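Local coordinates for protein mannonate dehydratase (Streptococcus suis, PDB 3BDK) that probably catalyses the dehydration of D-mannonate to 2-dehydro-3-deoxy-D-gluconate, using manganese or ferrous iron, in a xylose isomerase-like TIM barrel, at residues A[23-28]-A[40-45]; A[58-63]-A[103-108]; A[268-273]-A[312-317]. One frame throughout, in Å; residues are numbered along the deposited sequence.

Interaction 1: A[23-28]-A[40-45]; sequences MSFRWY and KAIPGM. With DNO (D-mannose), chain C.
The Phe-25 ring carries Ile-42 CD1 over one face, a CH-pi contact 4.1 Å from the ring centroid and 17° off the normal, with the methyl displaced toward the CE2 and CZ rim. Met-45 meets the same ring obliquely: its CE lies 3.4 Å from Phe-25 CD2, while the sulfur sits farther from the centroid in a Met-aromatic contact. The second flat group, the Arg-26 guanidinium, reaches D-mannose instead of 40-45. Sugar O5 lies at its edge, in plane, and takes a weak hydrogen bond from Arg-26 NH1 (3.4 Å). Sugar O3 comes in obliquely, 2.6 Å from Arg-26 NH1. The same O3 donates to Tyr-28 OH at 3.2 Å. Arg-26 reaches the sugar because its chain is extended from CG to NE.

Two bends after an initial trans step (chi1 -176°) carry Met-45 SD to 3.4 Å from Ser-24 O and fold CE back against Phe-25. Gly-44, with positive phi in the type II turn from Ile-42 to Met-45, presents its carbonyl oxygen to Met-23 CB at 3.9 Å. Ile-39 and residues of helix 348-368, such as Ala-351 against Ile-42, pack around this cluster, and Trp-336 of the second subunit packs on Ile-42. Backbone bonds tie Met-23 to Gly-47 and Ser-24 to Leu-327, so 23-28 bridges the outermost strands of the parallel sheet, consistent with closing the barrel. No hydrogen bond joins the two segments; a buried, largely apolar contact, with one sulfur against backbone carbonyl and ring, backs a chain whose Arg-26 and Tyr-28 reach the sugar.

Interaction 2: A[58-63]-A[103-108]; sequences GQAWPL and IENYKT
Ala-60 and Asn-105 form the nearest CA pair, 4.2 Å between their CA atoms, where the non-regular segment 58-63 passes over helix 99-114. Main chain touches main chain there: Ala-60 CA lies 3.4 Å from Asn-105 O, a CA-H...O contact with an angle of 147° at the hydrogen. Asn-105 is the central side chain. With CG anti to its carbonyl carbon, beside the backbone N (chi1 -75°), it lies against the peptide between Gln-59 and Ala-60, its CG 3.5 Å from Ala-60 N. The Asn-105 amide divides its ends: OD1 lies beside Gln-59 CA, and ND2 beside Ala-60 CB at 3.5 Å. The Ala-60 methyl, CB, also meets Thr-108 OG1 (3.6 Å), one helical turn further on, and so touches both polar side chains.

Beyond these residues the loop is tied to the same helix by hydrogen bonds. Asn-112 ND2 donates to Trp-61 O, and Ser-109 OG bonds to Asn-105 O and weakly to Trp-61 N. Trp-61 turns its indole inward onto Val-52, Val-55 and Ile-86, about 10 Å from the bound D-mannose, and Pro-62 is the N-cap residue of helix 63-74. Within the contact itself no hydrogen bond crosses, so close van der Waals fit and one CA-H...O interaction join a barrel loop to a neighbouring helix, with polar side chains at its partly exposed border.

Interaction 3: A[268-273]-A[312-317]; sequences DVLAMT and NAVVKL
Ala-313, the first residue of 312-317 to touch the other helix, sets its methyl against both branches of Leu-270: CB lies 3.4 Å from CD1 and 3.5 Å from CD2. Next along the helix, Val-314 meets the same leucine with CG2, 3.8 Å from Leu-270 CD2; this branch stands beside the valine's backbone N because CG1 occupies the position anti to it (chi1 176°). One turn on, Leu-317 sends CD1 to the Leu-270 carbonyl oxygen at 3.6 Å and to Thr-273 CG2 at 3.9 Å.

The segments 269-273 and 312-317 run nearly parallel, 8° apart, with their axes 9.8 Å from each other, as expected for neighbouring outer helices of a TIM barrel. The Thr-273 rotamer that gives the hydroxyl to Val-269 O, from the face opposite Thr-273 N, turns CG2 toward Leu-317. At the helix start Asp-268 is the N-cap, with OD1 accepting from Ala-271 N (2.8 Å) from above the carboxylate plane. The Asp-268 carboxylate and Thr-273 hydroxyl thus bond within their own helix, and the interface is mainly aliphatic, centred on Leu-270.

How the interactions relate
All three contacts belong to one barrel but hold different elements. Interaction 1 is the buried one: it lies beside the first and last parallel strands, contributes to the sugar pocket, touches the second subunit, and is built on one aromatic ring and one thioether. Interactions 2 and 3 are only partly buried and lie on opposite sides of the chain's centre, about 35 Å apart between centres. The first of these sets a loop on a helix, with polar side chains and backbone in close fit; the second pairs two outer helices through aliphatic side chains. None touches another, and interactions 1 and 3 approach to about 8 Å between nearest atoms.

Interaction 1: A[23-28]-A[40-45]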
loop_
_atom_site.group_PDB
_atom_site.type_symbol
_atom_site.label_atom_id
_atom_site.label_comp_id
_atom_site.label_asym_id
_atom_site.label_seq_id
_atom_site.Cartn_x
_atom_site.Cartn_y
_atom_site.Cartn_z
ATOM N N MET A 23 13.145 0.603 2.599
ATOM C CA MET A 23 11.929 0.154 3.259
ATOM C C MET A 23 12.239 -1.050 4.120
ATOM O O MET A 23 12.937 -1.948 3.682
ATOM C CB MET A 23 10.849 -0.181 2.228
ATOM C CG MET A 23 9.467 0.387 2.566
ATOM S SD MET A 23 9.366 2.198 2.559
ATOM C CE MET A 23 10.299 2.566 1.073
ATOM N N SER A 24 11.729 -1.051 5.349
ATOM C CA SER A 24 12.062 -2.075 6.338
ATOM C C SER A 24 10.827 -2.494 7.094
ATOM O O SER A 24 9.761 -2.001 6.803
ATOM C CB SER A 24 13.125 -1.551 7.280
ATOM O OG SER A 24 14.191 -1.044 6.510
ATOM N N PHE A 25 10.962 -3.382 8.070
ATOM C CA PHE A 25 9.797 -4.048 8.636
ATOM C C PHE A 25 10.208 -4.861 9.859
ATOM O O PHE A 25 11.153 -5.647 9.803
ATOM C CB PHE A 25 9.213 -4.985 7.569
ATOM C CG PHE A 25 7.734 -5.179 7.642
ATOM C CD1 PHE A 25 7.205 -6.331 8.193
ATOM C CD2 PHE A 25 6.859 -4.238 7.104
ATOM C CE1 PHE A 25 5.826 -6.531 8.238
ATOM C CE2 PHE A 25 5.474 -4.436 7.145
ATOM C CZ PHE A 25 4.967 -5.570 7.709
ATOM N N ARG A 26 9.497 -4.698 10.965
ATOM C CA ARG A 26 9.910 -5.359 12.191
ATOM C C ARG A 26 9.544 -6.827 12.177
ATOM O O ARG A 26 8.429 -7.181 11.801
ATOM C CB ARG A 26 9.306 -4.676 13.418
ATOM C CG ARG A 26 9.952 -5.081 14.723
ATOM C CD ARG A 26 9.543 -4.144 15.815
ATOM N NE ARG A 26 9.957 -4.585 17.143
ATOM C CZ ARG A 26 9.885 -3.814 18.224
ATOM N NH1 ARG A 26 9.413 -2.582 18.108
ATOM N NH2 ARG A 26 10.283 -4.269 19.411
ATOM N N TRP A 27 10.490 -7.675 12.579
ATOM C CA TRP A 27 10.239 -9.107 12.723
ATOM C C TRP A 27 10.653 -9.574 14.125
ATOM O O TRP A 27 11.775 -9.339 14.565
ATOM C CB TRP A 27 10.950 -9.897 11.613
ATOM C CG TRP A 27 10.657 -11.386 11.630
ATOM C CD1 TRP A 27 9.456 -12.000 11.369
ATOM C CD2 TRP A 27 11.585 -12.438 11.927
ATOM N NE1 TRP A 27 9.584 -13.366 11.490
ATOM C CE2 TRP A 27 10.874 -13.664 11.831
ATOM C CE3 TRP A 27 12.951 -12.464 12.268
ATOM C CZ2 TRP A 27 11.475 -14.898 12.062
ATOM C CZ3 TRP A 27 13.551 -13.696 12.504
ATOM C CH2 TRP A 27 12.810 -14.898 12.399
ATOM N N TYR A 28 9.732 -10.232 14.819
ATOM C CA TYR A 28 9.941 -10.620 16.218
ATOM C C TYR A 28 10.660 -11.963 16.448
ATOM O O TYR A 28 10.492 -12.599 17.502
ATOM C CB TYR A 28 8.609 -10.561 16.993
ATOM C CG TYR A 28 8.255 -9.152 17.401
ATOM C CD1 TYR A 28 7.730 -8.246 16.474
ATOM C CD2 TYR A 28 8.477 -8.710 18.707
ATOM C CE1 TYR A 28 7.423 -6.935 16.845
ATOM C CE2 TYR A 28 8.172 -7.406 19.087
ATOM C CZ TYR A 28 7.648 -6.520 18.152
ATOM O OH TYR A 28 7.348 -5.223 18.531
ATOM N N LYS A 40 9.356 -10.741 2.886
ATOM C CA LYS A 40 10.059 -10.628 1.594
ATOM C C LYS A 40 9.070 -10.411 0.436
ATOM O O LYS A 40 9.402 -9.763 -0.564
ATOM C CB LYS A 40 10.947 -11.879 1.364
ATOM C CG LYS A 40 11.597 -12.057 -0.038
ATOM C CD LYS A 40 12.426 -10.835 -0.480
ATOM C CE LYS A 40 13.446 -11.166 -1.579
ATOM N NZ LYS A 40 13.961 -9.908 -2.230
ATOM N N ALA A 41 7.858 -10.941 0.592
ATOM C CA ALA A 41 6.819 -10.857 -0.438
ATOM C C ALA A 41 6.281 -9.451 -0.741
ATOM O O ALA A 41 5.739 -9.227 -1.813
ATOM C CB ALA A 41 5.677 -11.798 -0.096
ATOM N N ILE A 42 6.415 -8.519 0.206
ATOM C CA ILE A 42 5.981 -7.125 0.034
ATOM C C ILE A 42 6.881 -6.461 -0.986
ATOM O O ILE A 42 8.101 -6.540 -0.860
ATOM C CB ILE A 42 6.090 -6.333 1.366
ATOM C CG1 ILE A 42 5.111 -6.877 2.405
ATOM C CG2 ILE A 42 5.879 -4.837 1.145
ATOM C CD1 ILE A 42 5.525 -6.594 3.844
ATOM N N PRO A 43 6.295 -5.804 -2.001
ATOM C CA PRO A 43 7.099 -5.136 -3.020
ATOM C C PRO A 43 8.064 -4.173 -2.362
ATOM O O PRO A 43 7.740 -3.609 -1.317
ATOM C CB PRO A 43 6.069 -4.334 -3.815
ATOM C CG PRO A 43 4.798 -5.022 -3.606
ATOM C CD PRO A 43 4.851 -5.644 -2.247
ATOM N N GLY A 44 9.242 -4.021 -2.963
ATOM C CA GLY A 44 10.250 -3.044 -2.531
ATOM C C GLY A 44 10.849 -3.199 -1.137
ATOM O O GLY A 44 11.750 -2.448 -0.753
ATOM N N MET A 45 10.346 -4.169 -0.385
ATOM C CA MET A 45 10.760 -4.375 0.994
ATOM C C MET A 45 12.156 -4.947 1.027
ATOM O O MET A 45 12.414 -5.989 0.412
ATOM C CB MET A 45 9.800 -5.336 1.689
ATOM C CG MET A 45 10.096 -5.553 3.163
ATOM S SD MET A 45 10.108 -4.025 4.105
ATOM C CE MET A 45 8.359 -3.626 4.168
HETATM C C1 DNO C . 5.420 0.908 20.790
HETATM C C2 DNO C . 6.060 0.033 19.699
HETATM C C3 DNO C . 6.494 -1.391 20.169
HETATM C C4 DNO C . 7.468 -1.592 21.376
HETATM C C5 DNO C . 8.664 -0.612 21.570
HETATM C C6 DNO C . 9.812 -1.336 22.285
HETATM O O1 DNO C . 4.856 1.963 20.495
HETATM O O2 DNO C . 7.139 0.738 19.060
HETATM O O3 DNO C . 7.073 -2.069 19.058
HETATM O O4 DNO C . 6.706 -1.712 22.585
HETATM O O5 DNO C . 9.176 -0.075 20.340
HETATM O O6 DNO C . 9.754 -1.050 23.685
#

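Interaction 2: A[58-63]-A[103-108]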
loop_
_atom_site.group_PDB
_atom_site.type_symbol
_atom_site.label_atom_id
_atom_site.label_comp_id
_atom_site.label_asym_id
_atom_site.label_seq_id
_atom_site.Cartn_x
_atom_site.Cartn_y
_atom_site.Cartn_z
ATOM N N GLY A 58 19.135 -6.445 31.116
ATOM C CA GLY A 58 20.365 -5.728 31.414
ATOM C C GLY A 58 21.603 -6.431 30.889
ATOM O O GLY A 58 22.537 -5.774 30.414
ATOM N N GLN A 59 21.593 -7.764 30.965
ATOM C CA GLN A 59 22.747 -8.603 30.625
ATOM C C GLN A 59 23.189 -8.483 29.168
ATOM O O GLN A 59 22.410 -8.085 28.309
ATOM C CB GLN A 59 22.466 -10.057 31.007
ATOM C CG GLN A 59 22.600 -10.327 32.513
ATOM C CD GLN A 59 21.524 -11.273 33.063
ATOM O OE1 GLN A 59 21.153 -12.262 32.423
ATOM N NE2 GLN A 59 21.025 -10.968 34.258
ATOM N N ALA A 60 24.449 -8.822 28.913
ATOM C CA ALA A 60 25.103 -8.582 27.626
ATOM C C ALA A 60 24.505 -9.364 26.461
ATOM O O ALA A 60 23.979 -10.456 26.643
ATOM C CB ALA A 60 26.588 -8.873 27.742
ATOM N N TRP A 61 24.599 -8.795 25.264
ATOM C CA TRP A 61 24.093 -9.435 24.047
ATOM C C TRP A 61 25.227 -10.159 23.303
ATOM O O TRP A 61 26.097 -9.508 22.723
ATOM C CB TRP A 61 23.422 -8.395 23.137
ATOM C CG TRP A 61 21.981 -8.063 23.488
ATOM C CD1 TRP A 61 21.399 -8.095 24.731
ATOM C CD2 TRP A 61 20.960 -7.623 22.583
ATOM N NE1 TRP A 61 20.075 -7.722 24.650
ATOM C CE2 TRP A 61 19.779 -7.426 23.345
ATOM C CE3 TRP A 61 20.922 -7.382 21.200
ATOM C CZ2 TRP A 61 18.575 -7.002 22.768
ATOM C CZ3 TRP A 61 19.723 -6.961 20.626
ATOM C CH2 TRP A 61 18.567 -6.775 21.411
ATOM N N PRO A 62 25.218 -11.510 23.326
ATOM C CA PRO A 62 26.270 -12.320 22.704
ATOM C C PRO A 62 26.174 -12.304 21.187
ATOM O O PRO A 62 25.068 -12.298 20.644
ATOM C CB PRO A 62 25.973 -13.741 23.214
ATOM C CG PRO A 62 24.929 -13.598 24.282
ATOM C CD PRO A 62 24.184 -12.358 23.950
ATOM N N LEU A 63 27.320 -12.315 20.511
ATOM C CA LEU A 63 27.353 -12.389 19.048
ATOM C C LEU A 63 26.588 -13.617 18.505
ATOM O O LEU A 63 25.854 -13.508 17.519
ATOM C CB LEU A 63 28.795 -12.388 18.535
ATOM C CG LEU A 63 29.163 -11.436 17.391
ATOM C CD1 LEU A 63 30.382 -11.954 16.634
ATOM C CD2 LEU A 63 28.023 -11.191 16.427
ATOM N N ILE A 103 25.329 -0.749 32.296
ATOM C CA ILE A 103 25.892 -0.008 31.164
ATOM C C ILE A 103 27.035 -0.787 30.502
ATOM O O ILE A 103 27.198 -0.739 29.277
ATOM C CB ILE A 103 26.349 1.415 31.579
ATOM C CG1 ILE A 103 25.129 2.269 31.938
ATOM C CG2 ILE A 103 27.171 2.085 30.465
ATOM C CD1 ILE A 103 25.458 3.604 32.567
ATOM N N GLU A 104 27.811 -1.502 31.320
ATOM C CA GLU A 104 28.834 -2.423 30.814
ATOM C C GLU A 104 28.245 -3.429 29.831
ATOM O O GLU A 104 28.629 -3.477 28.664
ATOM C CB GLU A 104 29.522 -3.170 31.961
ATOM C CG GLU A 104 30.657 -2.403 32.575
ATOM C CD GLU A 104 31.561 -1.800 31.521
ATOM O OE1 GLU A 104 32.013 -2.560 30.627
ATOM O OE2 GLU A 104 31.800 -0.569 31.586
ATOM N N ASN A 105 27.294 -4.212 30.320
ATOM C CA ASN A 105 26.606 -5.191 29.510
ATOM C C ASN A 105 25.998 -4.607 28.251
ATOM O O ASN A 105 25.942 -5.281 27.222
ATOM C CB ASN A 105 25.564 -5.914 30.357
ATOM C CG ASN A 105 26.196 -6.920 31.304
ATOM O OD1 ASN A 105 25.697 -7.148 32.404
ATOM N ND2 ASN A 105 27.315 -7.525 30.875
ATOM N N TYR A 106 25.567 -3.344 28.351
ATOM C CA TYR A 106 25.050 -2.563 27.222
ATOM C C TYR A 106 26.186 -2.134 26.273
ATOM O O TYR A 106 25.988 -2.105 25.057
ATOM C CB TYR A 106 24.252 -1.345 27.728
ATOM C CG TYR A 106 23.196 -0.837 26.761
ATOM C CD1 TYR A 106 23.536 0.018 25.715
ATOM C CD2 TYR A 106 21.857 -1.211 26.893
ATOM C CE1 TYR A 106 22.583 0.482 24.819
ATOM C CE2 TYR A 106 20.880 -0.747 25.990
ATOM C CZ TYR A 106 21.258 0.098 24.951
ATOM O OH TYR A 106 20.329 0.578 24.042
ATOM N N LYS A 107 27.365 -1.823 26.832
ATOM C CA LYS A 107 28.569 -1.507 26.052
ATOM C C LYS A 107 28.848 -2.577 24.982
ATOM O O LYS A 107 28.983 -2.259 23.800
ATOM C CB LYS A 107 29.801 -1.371 26.961
ATOM C CG LYS A 107 29.773 -0.248 28.009
ATOM C CD LYS A 107 30.693 0.956 27.676
ATOM C CE LYS A 107 32.182 0.721 28.006
ATOM N NZ LYS A 107 32.493 0.448 29.436
ATOM N N THR A 108 28.929 -3.841 25.387
ATOM C CA THR A 108 29.279 -4.907 24.438
ATOM C C THR A 108 28.193 -5.194 23.390
ATOM O O THR A 108 28.498 -5.507 22.231
ATOM C CB THR A 108 29.700 -6.221 25.138
ATOM O OG1 THR A 108 28.883 -6.441 26.293
ATOM C CG2 THR A 108 31.174 -6.161 25.546
#

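Interaction 3: A[268-273]-A[312-317]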
loop_
_atom_site.group_PDB
_atom_site.type_symbol
_atom_site.label_atom_id
_atom_site.label_comp_id
_atom_site.label_asym_id
_atom_site.label_seq_id
_atom_site.Cartn_x
_atom_site.Cartn_y
_atom_site.Cartn_z
ATOM N N ASP A 268 4.717 19.956 15.905
ATOM C CA ASP A 268 4.697 20.090 14.451
ATOM C C ASP A 268 5.798 19.157 13.890
ATOM O O ASP A 268 6.979 19.551 13.753
ATOM C CB ASP A 268 4.892 21.562 14.043
ATOM C CG ASP A 268 5.042 21.763 12.517
ATOM O OD1 ASP A 268 5.336 20.817 11.752
ATOM O OD2 ASP A 268 4.882 22.910 12.069
ATOM N N VAL A 269 5.393 17.917 13.589
ATOM C CA VAL A 269 6.292 16.905 13.080
ATOM C C VAL A 269 6.993 17.317 11.773
ATOM O O VAL A 269 8.162 16.945 11.550
ATOM C CB VAL A 269 5.616 15.491 12.939
ATOM C CG1 VAL A 269 4.969 15.037 14.257
ATOM C CG2 VAL A 269 4.608 15.445 11.795
ATOM N N LEU A 270 6.302 18.083 10.922
ATOM C CA LEU A 270 6.919 18.557 9.683
ATOM C C LEU A 270 8.111 19.431 9.982
ATOM O O LEU A 270 9.163 19.258 9.374
ATOM C CB LEU A 270 5.946 19.317 8.786
ATOM C CG LEU A 270 4.864 18.491 8.093
ATOM C CD1 LEU A 270 4.228 19.306 7.002
ATOM C CD2 LEU A 270 5.446 17.233 7.540
ATOM N N ALA A 271 7.954 20.361 10.917
ATOM C CA ALA A 271 9.067 21.208 11.319
ATOM C C ALA A 271 10.106 20.374 12.061
ATOM O O ALA A 271 11.297 20.536 11.844
ATOM C CB ALA A 271 8.584 22.357 12.174
ATOM N N MET A 272 9.646 19.469 12.919
ATOM C CA MET A 272 10.550 18.667 13.721
ATOM C C MET A 272 11.408 17.749 12.849
ATOM O O MET A 272 12.621 17.562 13.075
ATOM C CB MET A 272 9.762 17.841 14.726
ATOM C CG MET A 272 9.615 18.506 16.074
ATOM S SD MET A 272 9.080 17.282 17.269
ATOM C CE MET A 272 7.344 17.278 16.900
ATOM N N THR A 273 10.747 17.186 11.844
ATOM C CA THR A 273 11.393 16.360 10.849
ATOM C C THR A 273 12.464 17.181 10.132
ATOM O O THR A 273 13.631 16.803 10.166
ATOM C CB THR A 273 10.337 15.739 9.933
ATOM O OG1 THR A 273 9.590 14.796 10.708
ATOM C CG2 THR A 273 10.960 15.024 8.740
ATOM N N ASN A 312 2.955 12.963 3.107
ATOM C CA ASN A 312 3.586 13.304 1.841
ATOM C C ASN A 312 4.677 14.325 2.098
ATOM O O ASN A 312 5.824 14.113 1.703
ATOM C CB ASN A 312 2.586 13.799 0.806
ATOM C CG ASN A 312 3.256 14.234 -0.481
ATOM O OD1 ASN A 312 3.219 15.412 -0.836
ATOM N ND2 ASN A 312 3.877 13.296 -1.181
ATOM N N ALA A 313 4.311 15.411 2.785
ATOM C CA ALA A 313 5.263 16.406 3.250
ATOM C C ALA A 313 6.453 15.718 3.917
ATOM O O ALA A 313 7.602 16.019 3.589
ATOM C CB ALA A 313 4.600 17.343 4.191
ATOM N N VAL A 314 6.175 14.766 4.810
ATOM C CA VAL A 314 7.229 14.010 5.490
ATOM C C VAL A 314 8.169 13.410 4.445
ATOM O O VAL A 314 9.268 13.905 4.279
ATOM C CB VAL A 314 6.677 12.890 6.409
ATOM C CG1 VAL A 314 7.809 12.083 6.994
ATOM C CG2 VAL A 314 5.803 13.465 7.524
ATOM N N VAL A 315 7.707 12.380 3.732
ATOM C CA VAL A 315 8.518 11.653 2.746
ATOM C C VAL A 315 9.203 12.592 1.747
ATOM O O VAL A 315 10.359 12.380 1.405
ATOM C CB VAL A 315 7.679 10.572 2.011
ATOM C CG1 VAL A 315 6.418 11.161 1.504
ATOM C CG2 VAL A 315 8.440 9.945 0.853
ATOM N N LYS A 316 8.501 13.627 1.301
ATOM C CA LYS A 316 9.099 14.683 0.499
ATOM C C LYS A 316 10.383 15.232 1.126
ATOM O O LYS A 316 11.383 15.334 0.437
ATOM C CB LYS A 316 8.107 15.816 0.286
ATOM C CG LYS A 316 8.641 16.992 -0.506
ATOM C CD LYS A 316 7.474 17.841 -0.996
ATOM C CE LYS A 316 7.878 18.769 -2.140
ATOM N NZ LYS A 316 8.766 19.844 -1.649
ATOM N N LEU A 317 10.354 15.574 2.418
ATOM C CA LEU A 317 11.518 16.120 3.112
ATOM C C LEU A 317 12.654 15.108 3.114
ATOM O O LEU A 317 13.816 15.465 2.866
ATOM C CB LEU A 317 11.172 16.502 4.558
ATOM C CG LEU A 317 10.352 17.768 4.837
ATOM C CD1 LEU A 317 9.606 17.641 6.134
ATOM C CD2 LEU A 317 11.222 19.005 4.845
#